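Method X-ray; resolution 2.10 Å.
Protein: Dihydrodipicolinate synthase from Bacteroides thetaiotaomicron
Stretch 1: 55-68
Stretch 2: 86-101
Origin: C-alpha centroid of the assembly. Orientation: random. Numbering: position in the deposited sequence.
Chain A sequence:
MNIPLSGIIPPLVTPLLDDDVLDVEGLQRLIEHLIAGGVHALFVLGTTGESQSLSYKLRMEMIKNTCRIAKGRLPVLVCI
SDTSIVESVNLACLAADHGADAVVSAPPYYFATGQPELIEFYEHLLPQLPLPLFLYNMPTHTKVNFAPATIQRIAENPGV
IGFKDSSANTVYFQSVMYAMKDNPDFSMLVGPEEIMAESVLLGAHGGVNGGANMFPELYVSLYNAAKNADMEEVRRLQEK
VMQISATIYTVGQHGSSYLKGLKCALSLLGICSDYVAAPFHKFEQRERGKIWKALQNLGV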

ATOM      1  N   SER A  55      -4.574 -25.218 -12.326  1.00 29.68           N
ATOM      2  CA  SER A  55      -3.651 -26.263 -11.942  1.00 31.48           C
ATOM      3  C   SER A  55      -2.467 -26.331 -12.924  1.00 32.72           C
ATOM      4  O   SER A  55      -2.536 -25.850 -14.059  1.00 31.73           O
ATOM      5  CB  SER A  55      -4.372 -27.608 -11.923  1.00 32.63           C
ATOM      6  OG  SER A  55      -4.566 -28.082 -13.251  1.00 32.21           O
ATOM      7  N   TYR A  56      -1.379 -26.938 -12.477  1.00 34.02           N
ATOM      8  CA  TYR A  56      -0.219 -27.153 -13.343  1.00 35.41           C
ATOM      9  C   TYR A  56      -0.579 -27.952 -14.566  1.00 33.00           C
ATOM     10  O   TYR A  56      -0.146 -27.653 -15.653  1.00 32.76           O
ATOM     11  CB  TYR A  56       0.857 -27.933 -12.597  1.00 39.93           C
ATOM     12  CG  TYR A  56       2.232 -27.623 -13.115  1.00 45.04           C
ATOM     13  CD1 TYR A  56       2.777 -26.362 -12.915  1.00 46.75           C
ATOM     14  CD2 TYR A  56       2.980 -28.564 -13.810  1.00 47.42           C
ATOM     15  CE1 TYR A  56       4.033 -26.043 -13.376  1.00 49.53           C
ATOM     16  CE2 TYR A  56       4.247 -28.252 -14.277  1.00 49.87           C
ATOM     17  CZ  TYR A  56       4.761 -26.980 -14.052  1.00 48.82           C
ATOM     18  OH  TYR A  56       6.000 -26.595 -14.478  1.00 50.82           O
ATOM     19  N   LYS A  57      -1.373 -28.995 -14.384  1.00 33.05           N
ATOM     20  CA  LYS A  57      -1.828 -29.787 -15.508  1.00 34.87           C
ATOM     21  C   LYS A  57      -2.508 -28.923 -16.558  1.00 33.55           C
ATOM     22  O   LYS A  57      -2.203 -29.014 -17.755  1.00 32.50           O
ATOM     23  CB  LYS A  57      -2.778 -30.883 -15.025  1.00 40.41           C
ATOM     24  CG  LYS A  57      -3.283 -31.814 -16.120  1.00 45.59           C
ATOM     25  CD  LYS A  57      -4.477 -32.620 -15.622  1.00 51.44           C
ATOM     26  CE  LYS A  57      -5.798 -31.909 -15.897  1.00 53.55           C
ATOM     27  NZ  LYS A  57      -6.928 -32.584 -15.207  1.00 56.10           N
ATOM     28  N   LEU A  58      -3.418 -28.061 -16.123  1.00 30.84           N
ATOM     29  CA  LEU A  58      -4.166 -27.256 -17.085  1.00 30.93           C
ATOM     30  C   LEU A  58      -3.284 -26.252 -17.794  1.00 29.74           C
ATOM     31  O   LEU A  58      -3.407 -26.068 -18.989  1.00 30.26           O
ATOM     32  CB  LEU A  58      -5.323 -26.560 -16.406  1.00 32.13           C
ATOM     33  CG  LEU A  58      -6.518 -26.114 -17.213  1.00 34.24           C
ATOM     34  CD1 LEU A  58      -6.979 -27.164 -18.184  1.00 36.23           C
ATOM     35  CD2 LEU A  58      -7.628 -25.804 -16.242  1.00 34.54           C
ATOM     36  N   ARG A  59      -2.353 -25.642 -17.074  1.00 28.62           N
ATOM     37  CA  ARG A  59      -1.394 -24.750 -17.706  1.00 29.42           C
ATOM     38  C   ARG A  59      -0.609 -25.531 -18.798  1.00 30.17           C
ATOM     39  O   ARG A  59      -0.396 -25.030 -19.888  1.00 29.17           O
ATOM     40  CB  ARG A  59      -0.468 -24.139 -16.660  1.00 30.04           C
ATOM     41  CG  ARG A  59      -1.195 -23.216 -15.701  1.00 32.06           C
ATOM     42  CD  ARG A  59      -0.483 -23.082 -14.371  1.00 34.74           C
ATOM     43  NE  ARG A  59       0.665 -22.189 -14.478  1.00 36.37           N
ATOM     44  CZ  ARG A  59       1.591 -22.049 -13.538  1.00 38.30           C
ATOM     45  NH1 ARG A  59       1.522 -22.767 -12.414  1.00 38.89           N
ATOM     46  NH2 ARG A  59       2.602 -21.208 -13.738  1.00 39.00           N
ATOM     47  N   MET A  60      -0.215 -26.766 -18.515  1.00 31.11           N
ATOM     48  CA  MET A  60       0.517 -27.551 -19.518  1.00 32.66           C
ATOM     49  C   MET A  60      -0.340 -27.875 -20.735  1.00 31.31           C
ATOM     50  O   MET A  60       0.129 -27.760 -21.859  1.00 29.43           O
ATOM     51  CB  MET A  60       1.121 -28.811 -18.917  1.00 36.01           C
ATOM     52  CG  MET A  60       2.249 -28.461 -17.958  1.00 40.37           C
ATOM     53  SD  MET A  60       3.158 -29.805 -17.155  1.00 49.35           S
ATOM     54  CE  MET A  60       1.858 -30.925 -16.637  1.00 47.12           C
ATOM     55  N   GLU A  61      -1.597 -28.234 -20.514  1.00 31.84           N
ATOM     56  CA  GLU A  61      -2.508 -28.491 -21.618  1.00 32.53           C
ATOM     57  C   GLU A  61      -2.756 -27.252 -22.477  1.00 30.92           C
ATOM     58  O   GLU A  61      -2.870 -27.365 -23.687  1.00 30.99           O
ATOM     59  CB  GLU A  61      -3.817 -29.060 -21.110  1.00 34.17           C
ATOM     60  CG  GLU A  61      -3.615 -30.405 -20.440  1.00 39.22           C
ATOM     61  CD  GLU A  61      -4.899 -31.040 -19.955  1.00 44.32           C
ATOM     62  OE1 GLU A  61      -5.965 -30.387 -20.016  1.00 51.97           O
ATOM     63  OE2 GLU A  61      -4.830 -32.190 -19.478  1.00 50.19           O
ATOM     64  N   MET A  62      -2.819 -26.077 -21.863  1.00 28.31           N
ATOM     65  CA  MET A  62      -3.026 -24.874 -22.630  1.00 29.33           C
ATOM     66  C   MET A  62      -1.841 -24.646 -23.555  1.00 30.79           C
ATOM     67  O   MET A  62      -2.025 -24.308 -24.701  1.00 31.81           O
ATOM     68  CB  MET A  62      -3.207 -23.662 -21.734  1.00 28.96           C
ATOM     69  CG  MET A  62      -3.403 -22.317 -22.453  1.00 28.55           C
ATOM     70  SD  MET A  62      -4.860 -22.281 -23.528  1.00 27.27           S
ATOM     71  CE  MET A  62      -4.775 -20.608 -24.148  1.00 26.61           C
ATOM     72  N   ILE A  63      -0.628 -24.793 -23.030  1.00 31.76           N
ATOM     73  CA  ILE A  63       0.569 -24.646 -23.827  1.00 31.84           C
ATOM     74  C   ILE A  63       0.605 -25.635 -24.994  1.00 32.64           C
ATOM     75  O   ILE A  63       0.825 -25.233 -26.136  1.00 31.70           O
ATOM     76  CB  ILE A  63       1.810 -24.835 -22.948  1.00 31.81           C
ATOM     77  CG1 ILE A  63       1.942 -23.647 -21.997  1.00 31.72           C
ATOM     78  CG2 ILE A  63       3.090 -24.967 -23.777  1.00 33.56           C
ATOM     79  CD1 ILE A  63       2.875 -23.914 -20.836  1.00 30.47           C
ATOM     80  N   LYS A  64       0.418 -26.921 -24.692  1.00 34.77           N
ATOM     81  CA  LYS A  64       0.473 -27.971 -25.708  1.00 37.71           C
ATOM     82  C   LYS A  64      -0.579 -27.756 -26.782  1.00 35.89           C
ATOM     83  O   LYS A  64      -0.251 -27.688 -27.957  1.00 36.68           O
ATOM     84  CB  LYS A  64       0.267 -29.359 -25.103  1.00 42.71           C
ATOM     85  CG  LYS A  64       1.343 -29.846 -24.129  1.00 47.43           C
ATOM     86  CD  LYS A  64       1.202 -31.364 -23.923  1.00 52.79           C
ATOM     87  CE  LYS A  64       1.514 -31.855 -22.513  1.00 55.29           C
ATOM     88  NZ  LYS A  64       0.376 -31.630 -21.570  1.00 56.50           N
ATOM     89  N   ASN A  65      -1.845 -27.646 -26.402  1.00 33.62           N
ATOM     90  CA  ASN A  65      -2.886 -27.391 -27.417  1.00 32.63           C
ATOM     91  C   ASN A  65      -2.675 -26.106 -28.213  1.00 31.42           C
ATOM     92  O   ASN A  65      -2.931 -26.084 -29.415  1.00 31.67           O
ATOM     93  CB  ASN A  65      -4.291 -27.391 -26.805  1.00 32.65           C
ATOM     94  CG  ASN A  65      -4.787 -28.776 -26.523  1.00 33.60           C
ATOM     95  OD1 ASN A  65      -5.367 -29.432 -27.391  1.00 35.84           O
ATOM     96  ND2 ASN A  65      -4.507 -29.264 -25.324  1.00 34.36           N
ATOM     97  N   THR A  66      -2.237 -25.020 -27.561  1.00 30.84           N
ATOM     98  CA  THR A  66      -2.041 -23.764 -28.299  1.00 30.07           C
ATOM     99  C   THR A  66      -0.945 -23.938 -29.403  1.00 31.38           C
ATOM    100  O   THR A  66      -1.107 -23.502 -30.541  1.00 29.78           O
ATOM    101  CB  THR A  66      -1.724 -22.583 -27.374  1.00 30.62           C
ATOM    102  OG1 THR A  66      -2.829 -22.335 -26.497  1.00 28.93           O
ATOM    103  CG2 THR A  66      -1.496 -21.344 -28.198  1.00 31.78           C
ATOM    104  N   CYS A  67       0.164 -24.580 -29.062  1.00 33.38           N
ATOM    105  CA  CYS A  67       1.228 -24.793 -30.047  1.00 35.35           C
ATOM    106  C   CYS A  67       0.749 -25.743 -31.145  1.00 35.78           C
ATOM    107  O   CYS A  67       0.983 -25.472 -32.308  1.00 35.71           O
ATOM    108  CB  CYS A  67       2.489 -25.335 -29.413  1.00 36.79           C
ATOM    109  SG  CYS A  67       3.275 -24.256 -28.210  1.00 39.80           S
ATOM    110  N   ARG A  68       0.041 -26.815 -30.781  1.00 36.13           N
ATOM    111  CA  ARG A  68      -0.496 -27.756 -31.770  1.00 37.54           C
ATOM    112  C   ARG A  68      -1.393 -27.038 -32.766  1.00 38.61           C
ATOM    113  O   ARG A  68      -1.237 -27.179 -33.986  1.00 40.33           O
ATOM    114  CB  ARG A  68      -1.304 -28.879 -31.098  1.00 37.60           C
ATOM    115  CG  ARG A  68      -1.997 -29.815 -32.097  1.00 39.03           C
ATOM    116  CD  ARG A  68      -2.837 -30.926 -31.467  1.00 39.78           C
ATOM    117  NE  ARG A  68      -3.870 -30.376 -30.598  1.00 39.67           N
ATOM    118  CZ  ARG A  68      -5.006 -29.819 -31.010  1.00 38.97           C
ATOM    119  NH1 ARG A  68      -5.316 -29.730 -32.297  1.00 38.49           N
ATOM    120  NH2 ARG A  68      -5.842 -29.344 -30.106  1.00 39.05           N
ATOM    121  N   VAL A  86      11.797 -23.816 -10.118  1.00 34.37           N
ATOM    122  CA  VAL A  86      11.817 -25.142 -10.709  1.00 36.30           C
ATOM    123  C   VAL A  86      10.592 -25.304 -11.632  1.00 34.77           C
ATOM    124  O   VAL A  86      10.738 -25.736 -12.753  1.00 34.90           O
ATOM    125  CB  VAL A  86      11.878 -26.263  -9.644  1.00 36.71           C
ATOM    126  CG1 VAL A  86      11.513 -27.602 -10.269  1.00 37.73           C
ATOM    127  CG2 VAL A  86      13.261 -26.316  -9.014  1.00 38.41           C
ATOM    128  N   GLU A  87       9.399 -24.935 -11.163  1.00 33.33           N
ATOM    129  CA  GLU A  87       8.186 -25.062 -11.971  1.00 33.57           C
ATOM    130  C   GLU A  87       8.210 -24.149 -13.202  1.00 33.05           C
ATOM    131  O   GLU A  87       7.797 -24.533 -14.297  1.00 31.73           O
ATOM    132  CB  GLU A  87       6.931 -24.760 -11.125  1.00 32.95           C
ATOM    133  CG  GLU A  87       6.705 -25.694  -9.942  1.00 35.39           C
ATOM    134  CD  GLU A  87       6.644 -27.157 -10.316  1.00 37.67           C
ATOM    135  OE1 GLU A  87       6.419 -27.454 -11.507  1.00 41.13           O
ATOM    136  OE2 GLU A  87       6.848 -28.014  -9.424  1.00 38.90           O
ATOM    137  N   SER A  88       8.711 -22.936 -13.013  1.00 33.31           N
ATOM    138  CA  SER A  88       8.856 -22.009 -14.118  1.00 33.87           C
ATOM    139  C   SER A  88       9.770 -22.565 -15.250  1.00 35.42           C
ATOM    140  O   SER A  88       9.403 -22.536 -16.438  1.00 32.64           O
ATOM    141  CB  SER A  88       9.335 -20.657 -13.584  1.00 35.03           C
ATOM    142  OG  SER A  88       9.528 -19.753 -14.645  1.00 35.79           O
ATOM    143  N   VAL A  89      10.937 -23.096 -14.875  1.00 35.41           N
ATOM    144  CA  VAL A  89      11.855 -23.669 -15.844  1.00 36.43           C
ATOM    145  C   VAL A  89      11.184 -24.865 -16.550  1.00 35.75           C
ATOM    146  O   VAL A  89      11.298 -25.010 -17.757  1.00 33.98           O
ATOM    147  CB  VAL A  89      13.194 -24.061 -15.185  1.00 37.49           C
ATOM    148  CG1 VAL A  89      14.041 -24.906 -16.140  1.00 38.45           C
ATOM    149  CG2 VAL A  89      13.947 -22.793 -14.756  1.00 37.77           C
ATOM    150  N   ASN A  90      10.440 -25.678 -15.809  1.00 35.69           N
ATOM    151  CA  ASN A  90       9.751 -26.812 -16.406  1.00 38.20           C
ATOM    152  C   ASN A  90       8.734 -26.359 -17.479  1.00 36.59           C
ATOM    153  O   ASN A  90       8.603 -27.002 -18.519  1.00 35.41           O
ATOM    154  CB  ASN A  90       9.094 -27.659 -15.304  1.00 41.88           C
ATOM    155  CG  ASN A  90       8.322 -28.841 -15.859  1.00 47.18           C
ATOM    156  OD1 ASN A  90       8.909 -29.820 -16.300  1.00 51.80           O
ATOM    157  ND2 ASN A  90       6.999 -28.746 -15.851  1.00 47.88           N
ATOM    158  N   LEU A  91       8.030 -25.249 -17.246  1.00 34.04           N
ATOM    159  CA  LEU A  91       7.071 -24.774 -18.238  1.00 34.34           C
ATOM    160  C   LEU A  91       7.786 -24.269 -19.469  1.00 33.89           C
ATOM    161  O   LEU A  91       7.293 -24.482 -20.595  1.00 31.92           O
ATOM    162  CB  LEU A  91       6.169 -23.663 -17.711  1.00 34.45           C
ATOM    163  CG  LEU A  91       5.152 -24.040 -16.641  1.00 36.41           C
ATOM    164  CD1 LEU A  91       4.385 -22.800 -16.216  1.00 36.30           C
ATOM    165  CD2 LEU A  91       4.191 -25.115 -17.128  1.00 37.47           C
ATOM    166  N   ALA A  92       8.911 -23.577 -19.256  1.00 31.81           N
ATOM    167  CA  ALA A  92       9.745 -23.119 -20.370  1.00 32.68           C
ATOM    168  C   ALA A  92      10.205 -24.289 -21.239  1.00 34.47           C
ATOM    169  O   ALA A  92      10.099 -24.205 -22.445  1.00 35.30           O
ATOM    170  CB  ALA A  92      10.950 -22.337 -19.888  1.00 32.32           C
ATOM    171  N   CYS A  93      10.711 -25.365 -20.639  1.00 36.14           N
ATOM    172  CA  CYS A  93      11.140 -26.549 -21.415  1.00 38.50           C
ATOM    173  C   CYS A  93       9.991 -27.213 -22.179  1.00 38.93           C
ATOM    174  O   CYS A  93      10.159 -27.649 -23.319  1.00 36.92           O
ATOM    175  CB  CYS A  93      11.840 -27.562 -20.517  1.00 40.63           C
ATOM    176  SG  CYS A  93      13.343 -26.840 -19.797  1.00 45.32           S
ATOM    177  N   LEU A  94       8.826 -27.271 -21.546  1.00 37.88           N
ATOM    178  CA  LEU A  94       7.637 -27.790 -22.180  1.00 38.31           C
ATOM    179  C   LEU A  94       7.279 -26.915 -23.378  1.00 37.00           C
ATOM    180  O   LEU A  94       7.075 -27.411 -24.480  1.00 39.35           O
ATOM    181  CB  LEU A  94       6.488 -27.818 -21.181  1.00 39.33           C
ATOM    182  CG  LEU A  94       5.181 -28.258 -21.841  1.00 40.39           C
ATOM    183  CD1 LEU A  94       5.145 -29.776 -21.891  1.00 42.97           C
ATOM    184  CD2 LEU A  94       3.960 -27.715 -21.127  1.00 41.17           C
ATOM    185  N   ALA A  95       7.230 -25.607 -23.159  1.00 35.17           N
ATOM    186  CA  ALA A  95       7.057 -24.646 -24.246  1.00 34.53           C
ATOM    187  C   ALA A  95       8.028 -24.903 -25.399  1.00 36.36           C
ATOM    188  O   ALA A  95       7.594 -25.012 -26.552  1.00 38.66           O
ATOM    189  CB  ALA A  95       7.195 -23.217 -23.740  1.00 33.01           C
ATOM    190  N   ALA A  96       9.319 -25.040 -25.110  1.00 36.50           N
ATOM    191  CA  ALA A  96      10.292 -25.319 -26.184  1.00 38.94           C
ATOM    192  C   ALA A  96      10.001 -26.608 -26.931  1.00 39.92           C
ATOM    193  O   ALA A  96      10.030 -26.621 -28.157  1.00 41.13           O
ATOM    194  CB  ALA A  96      11.719 -25.364 -25.653  1.00 38.89           C
ATOM    195  N   ASP A  97       9.756 -27.694 -26.206  1.00 41.64           N
ATOM    196  CA  ASP A  97       9.500 -28.996 -26.847  1.00 45.55           C
ATOM    197  C   ASP A  97       8.294 -28.980 -27.775  1.00 44.83           C
ATOM    198  O   ASP A  97       8.227 -29.723 -28.747  1.00 44.42           O
ATOM    199  CB  ASP A  97       9.278 -30.083 -25.804  1.00 48.55           C
ATOM    200  CG  ASP A  97      10.511 -30.365 -24.977  1.00 53.73           C
ATOM    201  OD1 ASP A  97      11.642 -30.093 -25.435  1.00 60.06           O
ATOM    202  OD2 ASP A  97      10.348 -30.864 -23.851  1.00 61.46           O
ATOM    203  N   HIS A  98       7.325 -28.134 -27.464  1.00 44.55           N
ATOM    204  CA  HIS A  98       6.135 -28.041 -28.295  1.00 42.11           C
ATOM    205  C   HIS A  98       6.171 -26.950 -29.365  1.00 41.92           C
ATOM    206  O   HIS A  98       5.183 -26.725 -30.061  1.00 41.32           O
ATOM    207  CB  HIS A  98       4.942 -27.923 -27.378  1.00 40.56           C
ATOM    208  CG  HIS A  98       4.656 -29.206 -26.687  1.00 42.19           C
ATOM    209  ND1 HIS A  98       3.838 -30.166 -27.235  1.00 44.33           N
ATOM    210  CD2 HIS A  98       5.164 -29.749 -25.559  1.00 43.73           C
ATOM    211  CE1 HIS A  98       3.793 -31.215 -26.435  1.00 44.70           C
ATOM    212  NE2 HIS A  98       4.594 -30.988 -25.413  1.00 45.26           N
ATOM    213  N   GLY A  99       7.314 -26.292 -29.505  1.00 41.75           N
ATOM    214  CA  GLY A  99       7.522 -25.362 -30.597  1.00 41.94           C
ATOM    215  C   GLY A  99       7.127 -23.922 -30.326  1.00 40.79           C
ATOM    216  O   GLY A  99       6.958 -23.166 -31.270  1.00 40.51           O
ATOM    217  N   ALA A 100       6.992 -23.516 -29.062  1.00 39.14           N
ATOM    218  CA  ALA A 100       6.744 -22.101 -28.764  1.00 37.59           C
ATOM    219  C   ALA A 100       7.996 -21.338 -29.149  1.00 38.36           C
ATOM    220  O   ALA A 100       9.057 -21.931 -29.275  1.00 39.08           O
ATOM    221  CB  ALA A 100       6.430 -21.880 -27.291  1.00 36.97           C
ATOM    222  N   ASP A 101       7.871 -20.024 -29.288  1.00 37.75           N
ATOM    223  CA  ASP A 101       8.969 -19.170 -29.730  1.00 38.79           C
ATOM    224  C   ASP A 101       9.628 -18.331 -28.655  1.00 36.72           C
ATOM    225  O   ASP A 101      10.777 -17.907 -28.799  1.00 37.58           O
ATOM    226  CB  ASP A 101       8.444 -18.258 -30.826  1.00 40.36           C
ATOM    227  CG  ASP A 101       7.840 -19.045 -31.974  1.00 42.01           C
ATOM    228  OD1 ASP A 101       6.638 -19.433 -31.902  1.00 41.60           O
ATOM    229  OD2 ASP A 101       8.589 -19.291 -32.927  1.00 41.29           O
TER
HETATM  230  O   HOH W   1       1.764 -29.382 -28.980  1.00 41.07           O

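Two helices, 56-68 and 86-97, run side by side in nearly the same direction (21° between axes, 9.6 Å at closest approach), and the two stretches bury 642 Å², both sides summed. Their backbones draw together along the chain, from 8.8 Å between Y56 CA and E87 CA to 6.1 Å between C67 CA and H98 CA. S55, chi1 p, caps the first helix: its OG accepts from L58 N at 3.1 Å.

At the wide end Y56, chi1 t, extends its ring across the gap. Its OH donates to E87 O (2.7 Å) and accepts from N90 ND2 (2.7 Å, 166°), so the hydroxyl is used in both roles. E87 O also takes the helical bond from L91 N, at 3.0 Å. N90, chi1 t, brings its amide to the edge of the tyrosine ring, while E87, with chi1 and chi2 both m, folds back so that OE1 lies over one face, 3.1 Å from Y56 CZ.

L91 is the central knob, seated among Y56, R59, M60 and I63. Its CA-CB bond points sideways, but the m,t rotamer brings the branched end nearer the first helix, with CD2 3.6 Å from Y56 CZ and 4.0 Å from M60 CG. R59 likewise starts sideways and returns at its tip, NH2 lying 3.4 Å from L91 CD1; its guanidinium nitrogens are hydrogen-bonded elsewhere in the structure.

Further along, the CA-to-CB bond of I63 points toward the second helix. With chi1 m and chi2 t, its CD1 lies 4.1 Å from L91 CD2 and 4.0 Å from L94 CD2, and CG2 lies 3.9 Å from L94 CD2 and 4.0 Å from A95 CA. The short side chain of A95 suits this close passage. L94, chi1 t, places CD2 3.7 Å from M60 CG, joining the same apolar layer.

K64 departs sideways, its aliphatic part serving as the contact: CG sits over one face of the H98 ring, 3.8 Å from the centroid and 17° off the normal, a CH-pi contact. H98, chi1 m, presents that face, and a water bridges its ND1 to K64 O, 2.8 Å from each.

Where the backbones are nearest, C67 fits its compact side chain against the turn, with CB 3.1 Å from H98 O and SG 4.1 Å from A100 CB. G99, at phi/psi 90/19, has a backbone that calls for glycine: a CB there would jam against the preceding carbonyl oxygen.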